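Local coordinates for response regulator receiver domain protein (CheY) (Rhodospirillum rubrum, PDB 3HEB) that probably relays a signal as a CheY-like response regulator receiver, by taking up a phosphoryl group on an aspartate, at residues A[6-11]-A[59-64]. Sequence-based numbering, arbitrary orientation.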
ATOM      1  N   THR A   6     -12.910  -7.681  -5.485  1.00 17.11           N
ATOM      2  CA  THR A   6     -13.465  -6.688  -6.394  1.00 17.82           C
ATOM      3  C   THR A   6     -12.662  -5.390  -6.397  1.00 17.10           C
ATOM      4  O   THR A   6     -12.279  -4.878  -5.337  1.00 17.24           O
ATOM      5  CB  THR A   6     -14.903  -6.324  -6.003  1.00 19.37           C
ATOM      6  OG1 THR A   6     -14.908  -5.806  -4.668  1.00 25.57           O
ATOM      7  CG2 THR A   6     -15.801  -7.528  -6.056  1.00 21.18           C
ATOM      8  N   ILE A   7     -12.405  -4.862  -7.587  1.00 12.71           N
ATOM      9  CA  ILE A   7     -11.694  -3.596  -7.707  1.00 13.11           C
ATOM     10  C   ILE A   7     -12.751  -2.516  -7.898  1.00 11.88           C
ATOM     11  O   ILE A   7     -13.537  -2.582  -8.842  1.00 11.97           O
ATOM     12  CB  ILE A   7     -10.742  -3.598  -8.912  1.00 14.51           C
ATOM     13  CG1 ILE A   7      -9.667  -4.670  -8.708  1.00 10.57           C
ATOM     14  CG2 ILE A   7     -10.121  -2.227  -9.078  1.00 12.39           C
ATOM     15  CD1 ILE A   7      -8.753  -4.857  -9.878  1.00 11.99           C
ATOM     16  N   VAL A   8     -12.797  -1.550  -6.985  1.00 10.01           N
ATOM     17  CA  VAL A   8     -13.766  -0.467  -7.083  1.00 10.95           C
ATOM     18  C   VAL A   8     -13.055   0.775  -7.601  1.00 11.86           C
ATOM     19  O   VAL A   8     -12.246   1.370  -6.895  1.00 14.28           O
ATOM     20  CB  VAL A   8     -14.402  -0.143  -5.711  1.00 12.11           C
ATOM     21  CG1 VAL A   8     -15.368   1.018  -5.858  1.00 13.87           C
ATOM     22  CG2 VAL A   8     -15.135  -1.356  -5.162  1.00  8.65           C
HETATM   23  N   MSE A   9     -13.347   1.160  -8.840  1.00 12.61           N
HETATM   24  CA  MSE A   9     -12.710   2.332  -9.433  1.00 13.91           C
HETATM   25  C   MSE A   9     -13.573   3.589  -9.299  1.00 14.27           C
HETATM   26  O   MSE A   9     -14.672   3.664  -9.853  1.00 13.73           O
HETATM   27  CB  MSE A   9     -12.386   2.059 -10.910  1.00 12.42           C
HETATM   28  CG  MSE A   9     -11.758   3.228 -11.665  1.00 12.19           C
HETATM   29 SE   MSE A   9     -11.183   2.767 -13.329  1.00  4.11          SE
HETATM   30  CE  MSE A   9     -12.732   2.386 -14.112  1.00  9.63           C
ATOM     31  N   ILE A  10     -13.072   4.559  -8.539  1.00 14.90           N
ATOM     32  CA  ILE A  10     -13.768   5.829  -8.334  1.00 15.07           C
ATOM     33  C   ILE A  10     -13.025   6.915  -9.130  1.00 16.68           C
ATOM     34  O   ILE A  10     -12.067   7.537  -8.656  1.00 16.95           O
ATOM     35  CB  ILE A  10     -13.819   6.200  -6.831  1.00 13.28           C
ATOM     36  CG1 ILE A  10     -14.445   5.045  -6.034  1.00 11.33           C
ATOM     37  CG2 ILE A  10     -14.631   7.488  -6.636  1.00 11.00           C
ATOM     38  CD1 ILE A  10     -14.401   5.239  -4.520  1.00  5.22           C
ATOM     39  N   GLU A  11     -13.476   7.123 -10.358  1.00 18.21           N
ATOM     40  CA  GLU A  11     -12.861   8.083 -11.259  1.00 17.78           C
ATOM     41  C   GLU A  11     -13.968   8.735 -12.080  1.00 17.98           C
ATOM     42  O   GLU A  11     -14.860   8.048 -12.567  1.00 18.98           O
ATOM     43  CB  GLU A  11     -11.876   7.337 -12.169  1.00 18.39           C
ATOM     44  CG  GLU A  11     -11.265   8.174 -13.279  1.00 20.32           C
ATOM     45  CD  GLU A  11     -10.363   9.269 -12.760  1.00 18.36           C
ATOM     46  OE1 GLU A  11      -9.281   8.947 -12.229  1.00 20.72           O
ATOM     47  OE2 GLU A  11     -10.742  10.452 -12.880  1.00 19.48           O
ATOM     48  N   ARG A  59     -16.296  -8.128   2.707  1.00 16.01           N
ATOM     49  CA  ARG A  59     -15.912  -7.973   1.314  1.00 16.11           C
ATOM     50  C   ARG A  59     -14.404  -7.837   1.161  1.00 15.42           C
ATOM     51  O   ARG A  59     -13.713  -7.283   2.027  1.00 13.99           O
ATOM     52  CB  ARG A  59     -16.562  -6.740   0.696  1.00 18.21           C
ATOM     53  CG  ARG A  59     -18.008  -6.891   0.282  1.00 21.20           C
ATOM     54  CD  ARG A  59     -18.504  -5.556  -0.274  1.00 23.61           C
ATOM     55  NE  ARG A  59     -19.836  -5.636  -0.860  1.00 24.99           N
ATOM     56  CZ  ARG A  59     -20.522  -4.582  -1.293  1.00 26.83           C
ATOM     57  NH1 ARG A  59     -19.999  -3.359  -1.199  1.00 23.99           N
ATOM     58  NH2 ARG A  59     -21.727  -4.752  -1.831  1.00 24.18           N
ATOM     59  N   ALA A  60     -13.904  -8.346   0.045  1.00 12.21           N
ATOM     60  CA  ALA A  60     -12.492  -8.263  -0.265  1.00 14.45           C
ATOM     61  C   ALA A  60     -12.469  -7.342  -1.468  1.00 13.58           C
ATOM     62  O   ALA A  60     -12.801  -7.759  -2.573  1.00 15.29           O
ATOM     63  CB  ALA A  60     -11.938  -9.642  -0.622  1.00  9.52           C
ATOM     64  N   GLN A  61     -12.081  -6.090  -1.252  1.00 14.85           N
ATOM     65  CA  GLN A  61     -12.068  -5.104  -2.328  1.00 15.53           C
ATOM     66  C   GLN A  61     -10.913  -4.111  -2.248  1.00 15.37           C
ATOM     67  O   GLN A  61     -10.487  -3.726  -1.167  1.00 14.22           O
ATOM     68  CB  GLN A  61     -13.388  -4.338  -2.294  1.00 17.39           C
ATOM     69  CG  GLN A  61     -13.711  -3.861  -0.886  1.00 20.48           C
ATOM     70  CD  GLN A  61     -15.063  -3.219  -0.759  1.00 20.46           C
ATOM     71  OE1 GLN A  61     -15.923  -3.388  -1.614  1.00 23.11           O
ATOM     72  NE2 GLN A  61     -15.266  -2.486   0.334  1.00 18.94           N
ATOM     73  N   LEU A  62     -10.411  -3.708  -3.411  1.00 17.78           N
ATOM     74  CA  LEU A  62      -9.338  -2.723  -3.500  1.00 17.90           C
ATOM     75  C   LEU A  62     -10.019  -1.510  -4.127  1.00 18.64           C
ATOM     76  O   LEU A  62     -10.809  -1.657  -5.058  1.00 16.43           O
ATOM     77  CB  LEU A  62      -8.208  -3.202  -4.424  1.00 17.97           C
ATOM     78  CG  LEU A  62      -7.179  -2.108  -4.770  1.00 19.50           C
ATOM     79  CD1 LEU A  62      -5.957  -2.247  -3.877  1.00 20.62           C
ATOM     80  CD2 LEU A  62      -6.759  -2.221  -6.204  1.00 18.21           C
ATOM     81  N   VAL A  63      -9.725  -0.315  -3.626  1.00 18.89           N
ATOM     82  CA  VAL A  63     -10.348   0.870  -4.188  1.00 19.60           C
ATOM     83  C   VAL A  63      -9.374   1.862  -4.805  1.00 18.84           C
ATOM     84  O   VAL A  63      -8.397   2.280  -4.173  1.00 17.72           O
ATOM     85  CB  VAL A  63     -11.200   1.607  -3.132  1.00 19.40           C
ATOM     86  CG1 VAL A  63     -12.273   0.676  -2.589  1.00 21.12           C
ATOM     87  CG2 VAL A  63     -10.329   2.085  -2.010  1.00 24.01           C
ATOM     88  N   LEU A  64      -9.640   2.205  -6.063  1.00 17.96           N
ATOM     89  CA  LEU A  64      -8.848   3.191  -6.787  1.00 18.46           C
ATOM     90  C   LEU A  64      -9.630   4.475  -6.616  1.00 16.55           C
ATOM     91  O   LEU A  64     -10.808   4.537  -6.962  1.00 17.46           O
ATOM     92  CB  LEU A  64      -8.751   2.849  -8.271  1.00 19.71           C
ATOM     93  CG  LEU A  64      -7.533   2.016  -8.631  1.00 22.53           C
ATOM     94  CD1 LEU A  64      -6.269   2.789  -8.253  1.00 20.90           C
ATOM     95  CD2 LEU A  64      -7.600   0.681  -7.894  1.00 22.21           C
TER
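Val8 and Leu62 meet through the straightest of five backbone hydrogen bonds that zip strand 6-10 to strand 61-65 in parallel register: Val8 N lies 2.8 Å from Leu62 O, with 170° at the hydrogen. The ladder runs from Thr6 N on Ala60 O to Ile10 N on Leu64 O (2.8 Å), alternating between the strands. The face of Ile7, Leu62 and Leu64 is buried and wholly apolar. There the Ile7 and Leu64 side chains lie side by side, and Ile7 CG2, anti to the backbone N, meets Leu64 CD2 at 4.0 Å. On the other face Val8 CB packs as closely on Val63 CG1, at 3.9 Å. By contrast, this face becomes more polar and less enclosed toward partly exposed Thr6, whose OG1 sits 3.2 Å from Gln61 CB. Gln61 NE2 bonds weakly to Ser90 OG, whereas the buried Gln61 OE1 has no polar partner and lies near Val8 CG2. Beyond the ladder, Glu11 forms a salt bridge with Lys118 near Asp66, the predicted phosphorylation site, consistent with the acidic pocket of receiver domains. Strand 61-65 is central in the five-stranded parallel sheet, between 6-10 and 92-96; strand 33-36 flanks 6-10, and helix 14-26 packs on Met9.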